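Local atomic coordinates of putative DD-carboxypeptidase TP_0574 (Treponema pallidum, PDB entry 1O75), a protein that binds penicillin and has zinc-dependent carboxypeptidase activity, and may decrease the cross-linking of peptidoglycan as a D,D-carboxypeptidase. Residues B[212-217]-B[323-328]; B[251-256]-B[284-289]; B[255-260]-B[316-321]. The protein carries 2 engineered substitutions. All coordinates share one frame; numbering follows the deposited sequence.

Contact 1: B[212-217]-B[323-328]; sequences LVVDTV and RDVVAD
The carbonyl oxygen of Leu212 accepts a hydrogen bond from water 2, which lies 2.7 Å from Leu212 O. The same water gives its second proton to Asp324 O, 2.8 Å away. Water 1 makes a second bridge, accepting from Leu212 N and donating to Arg323 O. No direct hydrogen bond joins the segments, although the short strands 212-214 and 325-328 run parallel (3°) with axes 6.5 Å apart. The remaining contacts are mostly made by aliphatic side chains. Val325, with CG1 anti to its backbone N (174°), sends that methyl obliquely across to Val214 CG2 at 3.8 Å. Its other branch, CG2, lies beside Leu212 O (3.4 Å). Val214 CG2 also packs on the methyl of Ala327, which Val217 CG2 approaches from further along, at 4.2 Å. At the other end Arg323, bent at chi3 (70°), runs alongside Val213, while its NH1 is paired with Asp211. Within the domain assigned to the E-set clan, strands 212-220 and 325-331 are the outermost strands of two antiparallel sheets, hydrogen-bonded inward to 229-237 and 311-319, and Tyr251 of helix 245-252 packs on both Leu212 and Val325.

Contact 2: B[251-256]-B[284-289]; sequences YVMNFN and SWWKTG. With PDX (2,3-di-O-sulfo-alpha-D-glucopyranose), chain C.
The branched carbon of Val252 sits almost exactly above the middle of an indole: its CB is 3.5 Å from the centroid of the Trp286 six-membered ring and only 8° off the ring normal, a CH-pi contact. The two methyls spread from there over the same face, CG1 above the CG-CD2 bond and CG2 above CZ3. Trp286 reaches this position with CG in the crowded place between backbone N and carbonyl carbon (chi1 47°). Its indole is pinned a second way, since its edge is directed toward the face of Phe255 in an offset edge-to-face pair, planes at 85° and the five-membered ring centroid 5.4 Å from that of Phe255. The nearest atoms there are Trp286 NE1 and Phe255 CD2, 3.6 Å apart. This buried packing joins the end of helix 245-252, and the turn leading into strand 255-262, to the chain leaving strand 284-285, within a domain assigned to the E-set clan. Ser284 OG lies at the edge of the Phe255 ring and is hydrogen-bonded to His280, whose ring also meets Trp286. Beyond the indole the chain turns to the sulfated sugar: Lys287 CB is 3.3 Å from PDX O2S, and Gly289, having no side chain, lets PDX O1S come within 3.0 Å of its CA. Arg290 N and Arg88 NH1 are hydrogen-bonded to the same sugar.

Contact 3: B[255-260]-B[316-321]; sequences FNTVRY and TLIANG. With XE (xenon), chain F.
With OG1 anti to its backbone N (chi1 -169°), Thr257 places CG2 in the crowded position, alongside Ile318, whose extended chi2 (165°) carries CD1 to 4.0 Å from Thr257 CG2. The two side chains point the same way, toward Tyr20 of helix 17-25. On the other face Val258 CG1 packs against Leu317 CD1, and the Ala319 methyl rests 3.7 Å from Phe255 CA. Ile318 O is gripped by two donors, Asn256 N at 2.8 Å and Thr257 N at 3.2 Å, both in the carbonyl plane. The return bond, Ile318 N to Thr257 O, lies nearly along the C=O axis. Further on, Arg259 and Thr316 exchange two bonds of 3.0 Å each, N to O in both directions, and Thr316 O also receives a CA-H contact from Val258. Asn320 directs ND2 to Phe157 O of strand 143-163. Past the last rung Tyr260, tethered by OH to Gly297 O, turns a ring face to xenon, with CZ 3.5 Å from XE. Doubling of Asn256 and Thr257 opposite Ile318 defines a classic beta bulge between neighbouring antiparallel strands. Tyr260 and Phe331 of this sheet line the xenon site together with Cys296 and Gly297 of strand 293-298 in another sheet.

From the N terminus, strand 212-220 comes first and meets its partner only at 323-328, so contact 1 closes the longest loop and encloses the other two. Contacts 2 and 3 set out from overlapping segments sharing Phe255 and Asn256; contact 2 closes first, at 284-289, and contact 3 at 316-321, just before the chain turns into 323-328. Contact 3 joins neighbouring strands within the sheet 274-276/255-262/311-319/325-331, extended to contact 1 by the probable hydrogen bond from Leu317 N to Val325 O. Contacts 1 and 2 instead link that sheet, or the helix leading into it, to the sheet 212-220/229-237/293-298/284-285. Tyr251 also reaches Leu317 and Ala319, so that its ring is common to all three contacts.

Contact 1: B[212-217]-B[323-328]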
ATOM      1  N   LEU B 212       6.030  19.939   9.013  1.00 30.49           N
ATOM      2  CA  LEU B 212       5.308  18.702   9.284  1.00 29.61           C
ATOM      3  C   LEU B 212       5.443  18.304  10.747  1.00 30.93           C
ATOM      4  O   LEU B 212       6.422  18.650  11.409  1.00 31.82           O
ATOM      5  CB  LEU B 212       5.880  17.546   8.460  1.00 31.42           C
ATOM      6  CG  LEU B 212       6.026  17.665   6.944  1.00 32.66           C
ATOM      7  CD1 LEU B 212       6.076  16.281   6.346  1.00 29.77           C
ATOM      8  CD2 LEU B 212       4.891  18.445   6.378  1.00 35.80           C
ATOM      9  N   VAL B 213       4.459  17.556  11.230  1.00 30.45           N
ATOM     10  CA  VAL B 213       4.442  17.027  12.578  1.00 28.89           C
ATOM     11  C   VAL B 213       3.945  15.585  12.454  1.00 31.11           C
ATOM     12  O   VAL B 213       3.476  15.159  11.378  1.00 28.45           O
ATOM     13  CB  VAL B 213       3.481  17.819  13.509  1.00 29.37           C
ATOM     14  CG1 VAL B 213       4.004  19.236  13.699  1.00 29.06           C
ATOM     15  CG2 VAL B 213       2.069  17.831  12.936  1.00 29.27           C
ATOM     16  N   VAL B 214       4.036  14.841  13.545  1.00 29.86           N
ATOM     17  CA  VAL B 214       3.600  13.458  13.560  1.00 31.43           C
ATOM     18  C   VAL B 214       2.081  13.365  13.500  1.00 32.59           C
ATOM     19  O   VAL B 214       1.389  14.098  14.197  1.00 33.80           O
ATOM     20  CB  VAL B 214       4.056  12.747  14.868  1.00 33.41           C
ATOM     21  CG1 VAL B 214       3.421  11.347  14.951  1.00 30.47           C
ATOM     22  CG2 VAL B 214       5.575  12.669  14.916  1.00 29.17           C
ATOM     23  N   ASP B 215       1.555  12.469  12.669  1.00 32.17           N
ATOM     24  CA  ASP B 215       0.106  12.270  12.621  1.00 33.23           C
ATOM     25  C   ASP B 215      -0.100  11.070  13.558  1.00 33.57           C
ATOM     26  O   ASP B 215      -0.767  11.170  14.590  1.00 33.49           O
ATOM     27  CB  ASP B 215      -0.342  11.963  11.187  1.00 33.93           C
ATOM     28  CG  ASP B 215      -1.845  11.745  11.069  1.00 37.79           C
ATOM     29  OD1 ASP B 215      -2.542  11.775  12.103  1.00 38.87           O
ATOM     30  OD2 ASP B 215      -2.324  11.545   9.934  1.00 38.55           O
ATOM     31  N   THR B 216       0.501   9.941  13.204  1.00 32.02           N
ATOM     32  CA  THR B 216       0.450   8.726  14.030  1.00 32.34           C
ATOM     33  C   THR B 216       1.752   7.962  13.818  1.00 32.53           C
ATOM     34  O   THR B 216       2.488   8.224  12.849  1.00 32.01           O
ATOM     35  CB  THR B 216      -0.685   7.764  13.638  1.00 34.12           C
ATOM     36  OG1 THR B 216      -0.507   7.347  12.276  1.00 37.91           O
ATOM     37  CG2 THR B 216      -2.050   8.424  13.815  1.00 35.56           C
ATOM     38  N   VAL B 217       2.036   7.020  14.716  1.00 33.16           N
ATOM     39  CA  VAL B 217       3.242   6.203  14.623  1.00 34.93           C
ATOM     40  C   VAL B 217       2.864   4.748  14.784  1.00 37.12           C
ATOM     41  O   VAL B 217       2.206   4.393  15.764  1.00 37.76           O
ATOM     42  CB  VAL B 217       4.244   6.498  15.747  1.00 37.55           C
ATOM     43  CG1 VAL B 217       5.456   5.584  15.594  1.00 36.42           C
ATOM     44  CG2 VAL B 217       4.658   7.953  15.726  1.00 37.57           C
ATOM     45  N   ARG B 323      11.229  22.032  10.183  0.52 28.93           N
ATOM     46  CA  ARG B 323      11.423  21.920  11.617  0.52 29.38           C
ATOM     47  C   ARG B 323      11.650  20.419  11.874  0.52 29.10           C
ATOM     48  O   ARG B 323      11.112  19.576  11.147  0.52 26.66           O
ATOM     49  CB  ARG B 323      10.159  22.416  12.327  0.52 32.76           C
ATOM     50  CG  ARG B 323      10.291  22.619  13.832  0.52 38.62           C
ATOM     51  CD  ARG B 323       9.190  23.544  14.359  0.52 42.26           C
ATOM     52  NE  ARG B 323       7.863  22.929  14.330  0.52 46.24           N
ATOM     53  CZ  ARG B 323       6.793  23.471  13.756  0.52 45.61           C
ATOM     54  NH1 ARG B 323       6.886  24.642  13.149  0.52 47.40           N
ATOM     55  NH2 ARG B 323       5.624  22.848  13.801  0.52 47.28           N
ATOM     56  N   ASP B 324      12.464  20.078  12.871  1.00 27.67           N
ATOM     57  CA  ASP B 324      12.707  18.660  13.182  1.00 27.51           C
ATOM     58  C   ASP B 324      11.368  17.997  13.545  1.00 26.00           C
ATOM     59  O   ASP B 324      10.484  18.627  14.114  1.00 26.98           O
ATOM     60  CB  ASP B 324      13.678  18.497  14.364  1.00 26.49           C
ATOM     61  CG  ASP B 324      15.141  18.780  13.994  1.00 28.16           C
ATOM     62  OD1 ASP B 324      15.441  19.128  12.829  1.00 29.18           O
ATOM     63  OD2 ASP B 324      16.011  18.648  14.881  1.00 26.66           O
ATOM     64  N   VAL B 325      11.201  16.731  13.193  1.00 24.39           N
ATOM     65  CA  VAL B 325       9.981  16.024  13.552  1.00 24.64           C
ATOM     66  C   VAL B 325      10.412  14.994  14.573  1.00 25.04           C
ATOM     67  O   VAL B 325      11.207  14.113  14.255  1.00 24.73           O
ATOM     68  CB  VAL B 325       9.381  15.304  12.348  1.00 27.20           C
ATOM     69  CG1 VAL B 325       8.182  14.461  12.800  1.00 26.54           C
ATOM     70  CG2 VAL B 325       8.983  16.344  11.289  1.00 26.13           C
ATOM     71  N   VAL B 326       9.885  15.087  15.787  1.00 26.06           N
ATOM     72  CA  VAL B 326      10.287  14.169  16.844  1.00 25.34           C
ATOM     73  C   VAL B 326       9.180  13.181  17.136  1.00 25.36           C
ATOM     74  O   VAL B 326       8.036  13.572  17.340  1.00 27.16           O
ATOM     75  CB  VAL B 326      10.645  14.941  18.161  1.00 25.21           C
ATOM     76  CG1 VAL B 326      11.104  13.968  19.240  1.00 24.18           C
ATOM     77  CG2 VAL B 326      11.757  15.961  17.889  1.00 27.83           C
ATOM     78  N   ALA B 327       9.530  11.904  17.194  1.00 23.42           N
ATOM     79  CA  ALA B 327       8.546  10.864  17.475  1.00 25.85           C
ATOM     80  C   ALA B 327       9.053   9.907  18.541  1.00 26.23           C
ATOM     81  O   ALA B 327      10.189   9.445  18.469  1.00 24.50           O
ATOM     82  CB  ALA B 327       8.225  10.082  16.191  1.00 27.27           C
ATOM     83  N   ASP B 328       8.208   9.609  19.522  1.00 23.94           N
ATOM     84  CA  ASP B 328       8.575   8.674  20.573  1.00 25.71           C
ATOM     85  C   ASP B 328       7.892   7.324  20.308  1.00 27.88           C
ATOM     86  O   ASP B 328       6.694   7.268  20.001  1.00 28.27           O
ATOM     87  CB  ASP B 328       8.147   9.209  21.943  1.00 26.33           C
ATOM     88  CG  ASP B 328       8.989  10.418  22.396  1.00 28.14           C
ATOM     89  OD1 ASP B 328      10.026  10.691  21.763  1.00 28.13           O
ATOM     90  OD2 ASP B 328       8.618  11.080  23.391  1.00 31.03           O
TER
HETATM   91  O   HOH W   1       8.661  19.951  10.072  1.00 28.57           O
HETATM   92  O   HOH W   2       7.798  19.107  13.693  1.00 31.08           O

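Contact 2: B[251-256]-B[284-289]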
ATOM      1  N   TYR B 251       8.804  17.202   1.053  1.00 26.42           N
ATOM      2  CA  TYR B 251       9.498  16.821   2.277  1.00 27.31           C
ATOM      3  C   TYR B 251      10.538  15.707   2.034  1.00 26.57           C
ATOM      4  O   TYR B 251      11.709  15.873   2.385  1.00 27.80           O
ATOM      5  CB  TYR B 251       8.508  16.368   3.346  1.00 25.35           C
ATOM      6  CG  TYR B 251       9.194  16.038   4.674  1.00 27.71           C
ATOM      7  CD1 TYR B 251       9.641  17.058   5.517  1.00 27.45           C
ATOM      8  CD2 TYR B 251       9.412  14.709   5.069  1.00 27.59           C
ATOM      9  CE1 TYR B 251      10.287  16.776   6.733  1.00 26.20           C
ATOM     10  CE2 TYR B 251      10.068  14.406   6.288  1.00 26.89           C
ATOM     11  CZ  TYR B 251      10.501  15.448   7.109  1.00 28.35           C
ATOM     12  OH  TYR B 251      11.194  15.182   8.271  1.00 25.78           O
ATOM     13  N   VAL B 252      10.150  14.588   1.427  1.00 26.01           N
ATOM     14  CA  VAL B 252      11.156  13.541   1.233  1.00 26.22           C
ATOM     15  C   VAL B 252      12.260  14.009   0.302  1.00 27.74           C
ATOM     16  O   VAL B 252      13.387  13.527   0.391  1.00 26.70           O
ATOM     17  CB  VAL B 252      10.550  12.188   0.709  1.00 28.34           C
ATOM     18  CG1 VAL B 252       9.655  11.574   1.769  1.00 24.75           C
ATOM     19  CG2 VAL B 252       9.749  12.414  -0.610  1.00 28.78           C
ATOM     20  N   MET B 253      11.969  14.973  -0.575  1.00 27.88           N
ATOM     21  CA  MET B 253      13.021  15.450  -1.489  1.00 27.97           C
ATOM     22  C   MET B 253      14.007  16.354  -0.743  1.00 27.46           C
ATOM     23  O   MET B 253      15.026  16.754  -1.291  1.00 31.09           O
ATOM     24  CB  MET B 253      12.427  16.192  -2.689  1.00 28.17           C
ATOM     25  CG  MET B 253      11.752  15.258  -3.713  1.00 28.60           C
ATOM     26  SD  MET B 253      12.915  14.063  -4.442  1.00 31.28           S
ATOM     27  CE  MET B 253      11.875  12.718  -4.752  1.00 37.14           C
ATOM     28  N   ASN B 254      13.685  16.679   0.505  1.00 25.81           N
ATOM     29  CA  ASN B 254      14.576  17.482   1.347  1.00 26.45           C
ATOM     30  C   ASN B 254      15.025  16.697   2.588  1.00 28.11           C
ATOM     31  O   ASN B 254      15.793  17.195   3.432  1.00 25.36           O
ATOM     32  CB  ASN B 254      13.871  18.773   1.740  1.00 27.65           C
ATOM     33  CG  ASN B 254      13.925  19.793   0.617  1.00 30.27           C
ATOM     34  OD1 ASN B 254      14.999  20.284   0.281  1.00 32.27           O
ATOM     35  ND2 ASN B 254      12.786  20.072   0.009  1.00 32.07           N
ATOM     36  N   PHE B 255      14.541  15.461   2.689  1.00 27.32           N
ATOM     37  CA  PHE B 255      14.893  14.605   3.823  1.00 26.36           C
ATOM     38  C   PHE B 255      16.350  14.181   3.809  1.00 25.92           C
ATOM     39  O   PHE B 255      16.882  13.734   2.787  1.00 23.91           O
ATOM     40  CB  PHE B 255      14.035  13.340   3.822  1.00 25.08           C
ATOM     41  CG  PHE B 255      14.409  12.355   4.899  1.00 25.06           C
ATOM     42  CD1 PHE B 255      13.916  12.503   6.200  1.00 24.54           C
ATOM     43  CD2 PHE B 255      15.223  11.262   4.602  1.00 26.56           C
ATOM     44  CE1 PHE B 255      14.223  11.563   7.189  1.00 25.07           C
ATOM     45  CE2 PHE B 255      15.541  10.310   5.584  1.00 28.13           C
ATOM     46  CZ  PHE B 255      15.031  10.466   6.886  1.00 26.45           C
ATOM     47  N   ASN B 256      16.989  14.264   4.971  1.00 25.91           N
ATOM     48  CA  ASN B 256      18.375  13.851   5.063  1.00 23.84           C
ATOM     49  C   ASN B 256      18.598  12.590   5.905  1.00 23.80           C
ATOM     50  O   ASN B 256      19.096  11.575   5.410  1.00 23.99           O
ATOM     51  CB  ASN B 256      19.219  14.973   5.668  1.00 25.89           C
ATOM     52  CG  ASN B 256      19.758  15.930   4.627  1.00 29.38           C
ATOM     53  OD1 ASN B 256      20.035  15.528   3.514  1.00 29.37           O
ATOM     54  ND2 ASN B 256      19.945  17.199   5.003  1.00 28.96           N
ATOM     55  N   SER B 284      16.424   3.548   7.260  1.00 24.54           N
ATOM     56  CA  SER B 284      15.201   4.318   7.062  1.00 26.08           C
ATOM     57  C   SER B 284      14.790   4.229   5.604  1.00 26.92           C
ATOM     58  O   SER B 284      15.624   4.006   4.731  1.00 26.56           O
ATOM     59  CB  SER B 284      15.391   5.790   7.447  1.00 24.11           C
ATOM     60  OG  SER B 284      16.498   6.400   6.791  1.00 26.04           O
ATOM     61  N   TRP B 285      13.503   4.409   5.348  1.00 26.11           N
ATOM     62  CA  TRP B 285      13.048   4.329   3.975  1.00 29.97           C
ATOM     63  C   TRP B 285      11.710   5.011   3.800  1.00 31.18           C
ATOM     64  O   TRP B 285      10.970   5.259   4.779  1.00 29.73           O
ATOM     65  CB  TRP B 285      12.993   2.861   3.521  1.00 33.19           C
ATOM     66  CG  TRP B 285      12.201   1.978   4.420  1.00 38.78           C
ATOM     67  CD1 TRP B 285      10.877   1.657   4.298  1.00 40.58           C
ATOM     68  CD2 TRP B 285      12.658   1.346   5.633  1.00 41.44           C
ATOM     69  NE1 TRP B 285      10.480   0.872   5.357  1.00 43.65           N
ATOM     70  CE2 TRP B 285      11.549   0.668   6.192  1.00 43.74           C
ATOM     71  CE3 TRP B 285      13.889   1.294   6.297  1.00 40.61           C
ATOM     72  CZ2 TRP B 285      11.635  -0.054   7.394  1.00 44.98           C
ATOM     73  CZ3 TRP B 285      13.976   0.576   7.496  1.00 43.59           C
ATOM     74  CH2 TRP B 285      12.856  -0.085   8.028  1.00 45.82           C
ATOM     75  N   TRP B 286      11.440   5.377   2.548  1.00 27.16           N
ATOM     76  CA  TRP B 286      10.187   6.017   2.185  1.00 28.23           C
ATOM     77  C   TRP B 286       9.971   5.761   0.693  1.00 28.03           C
ATOM     78  O   TRP B 286      10.920   5.395  -0.007  1.00 26.10           O
ATOM     79  CB  TRP B 286      10.212   7.531   2.484  1.00 26.95           C
ATOM     80  CG  TRP B 286      11.424   8.296   2.026  1.00 27.20           C
ATOM     81  CD1 TRP B 286      12.459   8.734   2.814  1.00 29.54           C
ATOM     82  CD2 TRP B 286      11.715   8.757   0.698  1.00 29.45           C
ATOM     83  NE1 TRP B 286      13.364   9.436   2.060  1.00 31.11           N
ATOM     84  CE2 TRP B 286      12.941   9.469   0.760  1.00 31.96           C
ATOM     85  CE3 TRP B 286      11.061   8.646  -0.533  1.00 32.12           C
ATOM     86  CZ2 TRP B 286      13.529  10.062  -0.363  1.00 30.81           C
ATOM     87  CZ3 TRP B 286      11.647   9.243  -1.664  1.00 33.81           C
ATOM     88  CH2 TRP B 286      12.875   9.941  -1.561  1.00 33.43           C
ATOM     89  N   LYS B 287       8.731   5.917   0.240  1.00 27.50           N
ATOM     90  CA  LYS B 287       8.359   5.737  -1.172  1.00 30.10           C
ATOM     91  C   LYS B 287       7.852   7.078  -1.710  1.00 30.86           C
ATOM     92  O   LYS B 287       7.648   8.028  -0.950  1.00 30.28           O
ATOM     93  CB  LYS B 287       7.223   4.724  -1.314  1.00 31.59           C
ATOM     94  CG  LYS B 287       7.416   3.436  -0.556  1.00 40.09           C
ATOM     95  CD  LYS B 287       8.458   2.550  -1.187  1.00 44.74           C
ATOM     96  CE  LYS B 287       8.560   1.234  -0.412  1.00 51.54           C
ATOM     97  NZ  LYS B 287       9.824   0.481  -0.688  1.00 55.30           N
ATOM     98  N   THR B 288       7.608   7.147  -3.015  1.00 30.78           N
ATOM     99  CA  THR B 288       7.136   8.387  -3.627  1.00 30.71           C
ATOM    100  C   THR B 288       5.626   8.371  -3.846  1.00 30.89           C
ATOM    101  O   THR B 288       5.082   9.205  -4.576  1.00 32.88           O
ATOM    102  CB  THR B 288       7.819   8.604  -4.976  1.00 35.00           C
ATOM    103  OG1 THR B 288       7.560   7.473  -5.810  1.00 36.57           O
ATOM    104  CG2 THR B 288       9.298   8.754  -4.794  1.00 33.28           C
ATOM    105  N   GLY B 289       4.962   7.411  -3.223  1.00 31.38           N
ATOM    106  CA  GLY B 289       3.528   7.291  -3.331  1.00 32.15           C
ATOM    107  C   GLY B 289       2.776   8.364  -2.554  1.00 33.50           C
ATOM    108  O   GLY B 289       3.358   9.337  -2.077  1.00 31.89           O
TER
HETATM  109  C1  PDX C   2       1.168   1.707  -0.776  1.00 55.27           C
HETATM  110  C2  PDX C   2       1.660   2.689  -1.827  1.00 55.15           C
HETATM  111  C3  PDX C   2       0.624   2.846  -2.933  1.00 56.56           C
HETATM  112  C4  PDX C   2       0.201   1.504  -3.537  1.00 57.17           C
HETATM  113  C5  PDX C   2      -0.273   0.589  -2.425  1.00 56.51           C
HETATM  114  C6  PDX C   2      -0.644  -0.780  -2.884  1.00 56.56           C
HETATM  115  O2  PDX C   2       1.909   3.944  -1.159  1.00 54.42           O
HETATM  116  O3  PDX C   2       1.199   3.645  -3.977  1.00 57.36           O
HETATM  117  O4  PDX C   2      -0.799   1.675  -4.574  1.00 56.59           O
HETATM  118  O5  PDX C   2       0.773   0.441  -1.385  1.00 54.60           O
HETATM  119  O6  PDX C   2       0.086  -1.769  -2.122  1.00 57.89           O
HETATM  120  O1S PDX C   2       3.319   5.742  -0.777  1.00 55.36           O
HETATM  121  O2S PDX C   2       4.138   4.022  -2.212  1.00 54.94           O
HETATM  122  O3S PDX C   2       3.892   3.573   0.188  1.00 53.42           O
HETATM  123  O1X PDX C   2       1.496   5.346  -5.490  1.00 60.48           O
HETATM  124  O2X PDX C   2       0.311   5.690  -3.448  1.00 60.02           O
HETATM  125  O3X PDX C   2      -0.724   4.453  -5.221  1.00 58.88           O
HETATM  126  S   PDX C   2       3.295   4.429  -1.049  1.00 57.18           S
HETATM  127  S'  PDX C   2       0.512   4.868  -4.512  1.00 60.27           S

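Contact 3: B[255-260]-B[316-321]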
ATOM      1  N   PHE B 255      14.541  15.461   2.689  1.00 27.32           N
ATOM      2  CA  PHE B 255      14.893  14.605   3.823  1.00 26.36           C
ATOM      3  C   PHE B 255      16.350  14.181   3.809  1.00 25.92           C
ATOM      4  O   PHE B 255      16.882  13.734   2.787  1.00 23.91           O
ATOM      5  CB  PHE B 255      14.035  13.340   3.822  1.00 25.08           C
ATOM      6  CG  PHE B 255      14.409  12.355   4.899  1.00 25.06           C
ATOM      7  CD1 PHE B 255      13.916  12.503   6.200  1.00 24.54           C
ATOM      8  CD2 PHE B 255      15.223  11.262   4.602  1.00 26.56           C
ATOM      9  CE1 PHE B 255      14.223  11.563   7.189  1.00 25.07           C
ATOM     10  CE2 PHE B 255      15.541  10.310   5.584  1.00 28.13           C
ATOM     11  CZ  PHE B 255      15.031  10.466   6.886  1.00 26.45           C
ATOM     12  N   ASN B 256      16.989  14.264   4.971  1.00 25.91           N
ATOM     13  CA  ASN B 256      18.375  13.851   5.063  1.00 23.84           C
ATOM     14  C   ASN B 256      18.598  12.590   5.905  1.00 23.80           C
ATOM     15  O   ASN B 256      19.096  11.575   5.410  1.00 23.99           O
ATOM     16  CB  ASN B 256      19.219  14.973   5.668  1.00 25.89           C
ATOM     17  CG  ASN B 256      19.758  15.930   4.627  1.00 29.38           C
ATOM     18  OD1 ASN B 256      20.035  15.528   3.514  1.00 29.37           O
ATOM     19  ND2 ASN B 256      19.945  17.199   5.003  1.00 28.96           N
ATOM     20  N   THR B 257      18.219  12.646   7.183  1.00 23.37           N
ATOM     21  CA  THR B 257      18.516  11.515   8.052  1.00 22.02           C
ATOM     22  C   THR B 257      17.675  11.470   9.327  1.00 23.76           C
ATOM     23  O   THR B 257      16.749  12.285   9.511  1.00 22.99           O
ATOM     24  CB  THR B 257      20.044  11.563   8.357  1.00 23.83           C
ATOM     25  OG1 THR B 257      20.469  10.350   8.988  1.00 25.79           O
ATOM     26  CG2 THR B 257      20.391  12.796   9.247  1.00 25.59           C
ATOM     27  N   VAL B 258      17.975  10.496  10.195  1.00 23.40           N
ATOM     28  CA  VAL B 258      17.248  10.337  11.449  1.00 22.67           C
ATOM     29  C   VAL B 258      18.207  10.038  12.592  1.00 23.73           C
ATOM     30  O   VAL B 258      19.131   9.225  12.450  1.00 25.83           O
ATOM     31  CB  VAL B 258      16.261   9.130  11.424  1.00 24.81           C
ATOM     32  CG1 VAL B 258      15.282   9.224  12.623  1.00 21.81           C
ATOM     33  CG2 VAL B 258      15.513   9.088  10.135  1.00 28.07           C
ATOM     34  N   ARG B 259      17.974  10.678  13.729  1.00 24.50           N
ATOM     35  CA  ARG B 259      18.780  10.421  14.911  1.00 22.05           C
ATOM     36  C   ARG B 259      17.955   9.527  15.827  1.00 21.29           C
ATOM     37  O   ARG B 259      16.752   9.741  15.994  1.00 23.87           O
ATOM     38  CB  ARG B 259      19.086  11.720  15.647  1.00 23.90           C
ATOM     39  CG  ARG B 259      19.960  11.506  16.905  1.00 25.03           C
ATOM     40  CD  ARG B 259      19.970  12.787  17.765  1.00 29.00           C
ATOM     41  NE  ARG B 259      20.802  12.637  18.953  1.00 29.80           N
ATOM     42  CZ  ARG B 259      22.055  13.071  19.038  1.00 33.82           C
ATOM     43  NH1 ARG B 259      22.610  13.680  18.003  1.00 34.65           N
ATOM     44  NH2 ARG B 259      22.750  12.901  20.158  1.00 32.99           N
ATOM     45  N   TYR B 260      18.574   8.509  16.405  1.00 22.37           N
ATOM     46  CA  TYR B 260      17.853   7.662  17.361  1.00 22.70           C
ATOM     47  C   TYR B 260      18.402   8.002  18.771  1.00 25.10           C
ATOM     48  O   TYR B 260      19.615   7.928  18.977  1.00 24.00           O
ATOM     49  CB  TYR B 260      18.132   6.160  17.130  1.00 23.43           C
ATOM     50  CG  TYR B 260      17.584   5.563  15.830  1.00 26.04           C
ATOM     51  CD1 TYR B 260      16.678   6.275  15.034  1.00 24.31           C
ATOM     52  CD2 TYR B 260      17.964   4.276  15.419  1.00 23.72           C
ATOM     53  CE1 TYR B 260      16.154   5.719  13.848  1.00 24.17           C
ATOM     54  CE2 TYR B 260      17.447   3.702  14.235  1.00 24.73           C
ATOM     55  CZ  TYR B 260      16.543   4.433  13.460  1.00 27.60           C
ATOM     56  OH  TYR B 260      16.028   3.875  12.308  1.00 25.82           O
ATOM     57  N   THR B 316      14.317  11.481  15.682  1.00 21.83           N
ATOM     58  CA  THR B 316      14.263  12.848  15.199  1.00 23.51           C
ATOM     59  C   THR B 316      14.534  12.850  13.688  1.00 21.57           C
ATOM     60  O   THR B 316      15.637  12.546  13.270  1.00 22.11           O
ATOM     61  CB  THR B 316      15.317  13.735  15.915  1.00 25.84           C
ATOM     62  OG1 THR B 316      15.054  13.718  17.326  1.00 25.33           O
ATOM     63  CG2 THR B 316      15.234  15.203  15.416  1.00 25.47           C
ATOM     64  N   LEU B 317      13.522  13.204  12.894  1.00 22.61           N
ATOM     65  CA  LEU B 317      13.646  13.272  11.425  1.00 23.09           C
ATOM     66  C   LEU B 317      14.269  14.619  11.052  1.00 22.54           C
ATOM     67  O   LEU B 317      13.768  15.661  11.448  1.00 23.15           O
ATOM     68  CB  LEU B 317      12.254  13.179  10.776  1.00 25.94           C
ATOM     69  CG  LEU B 317      11.615  11.809  10.532  1.00 30.17           C
ATOM     70  CD1 LEU B 317      11.936  10.851  11.611  1.00 32.61           C
ATOM     71  CD2 LEU B 317      10.118  11.996  10.374  1.00 31.26           C
ATOM     72  N   ILE B 318      15.328  14.581  10.256  1.00 24.45           N
ATOM     73  CA  ILE B 318      16.062  15.765   9.850  1.00 25.53           C
ATOM     74  C   ILE B 318      15.948  16.016   8.344  1.00 26.08           C
ATOM     75  O   ILE B 318      16.354  15.184   7.528  1.00 26.82           O
ATOM     76  CB  ILE B 318      17.533  15.602  10.266  1.00 24.60           C
ATOM     77  CG1 ILE B 318      17.594  15.479  11.810  1.00 25.84           C
ATOM     78  CG2 ILE B 318      18.353  16.776   9.763  1.00 24.51           C
ATOM     79  CD1 ILE B 318      18.918  14.958  12.314  1.00 25.24           C
ATOM     80  N   ALA B 319      15.406  17.176   7.993  1.00 26.53           N
ATOM     81  CA  ALA B 319      15.175  17.529   6.593  1.00 27.87           C
ATOM     82  C   ALA B 319      15.445  19.018   6.356  1.00 26.35           C
ATOM     83  O   ALA B 319      15.088  19.843   7.176  1.00 25.66           O
ATOM     84  CB  ALA B 319      13.718  17.201   6.218  1.00 27.40           C
ATOM     85  N   ASN B 320      16.064  19.341   5.227  1.00 27.20           N
ATOM     86  CA  ASN B 320      16.399  20.735   4.893  1.00 29.24           C
ATOM     87  C   ASN B 320      15.189  21.639   4.805  1.00 29.59           C
ATOM     88  O   ASN B 320      14.234  21.333   4.105  1.00 28.51           O
ATOM     89  CB  ASN B 320      17.164  20.797   3.558  1.00 27.77           C
ATOM     90  CG  ASN B 320      18.541  20.231   3.655  1.00 30.63           C
ATOM     91  OD1 ASN B 320      19.117  20.276   4.856  1.00 25.98           O
ATOM     92  ND2 ASN B 320      19.107  19.754   2.657  1.00 34.00           N
ATOM     93  N   GLY B 321      15.235  22.745   5.547  1.00 32.13           N
ATOM     94  CA  GLY B 321      14.162  23.719   5.504  1.00 30.94           C
ATOM     95  C   GLY B 321      12.943  23.411   6.331  1.00 32.40           C
ATOM     96  O   GLY B 321      11.987  24.194   6.328  1.00 33.81           O
TER
HETATM   97 XE    XE F1415      13.816   2.701  14.914  0.50 34.76          XE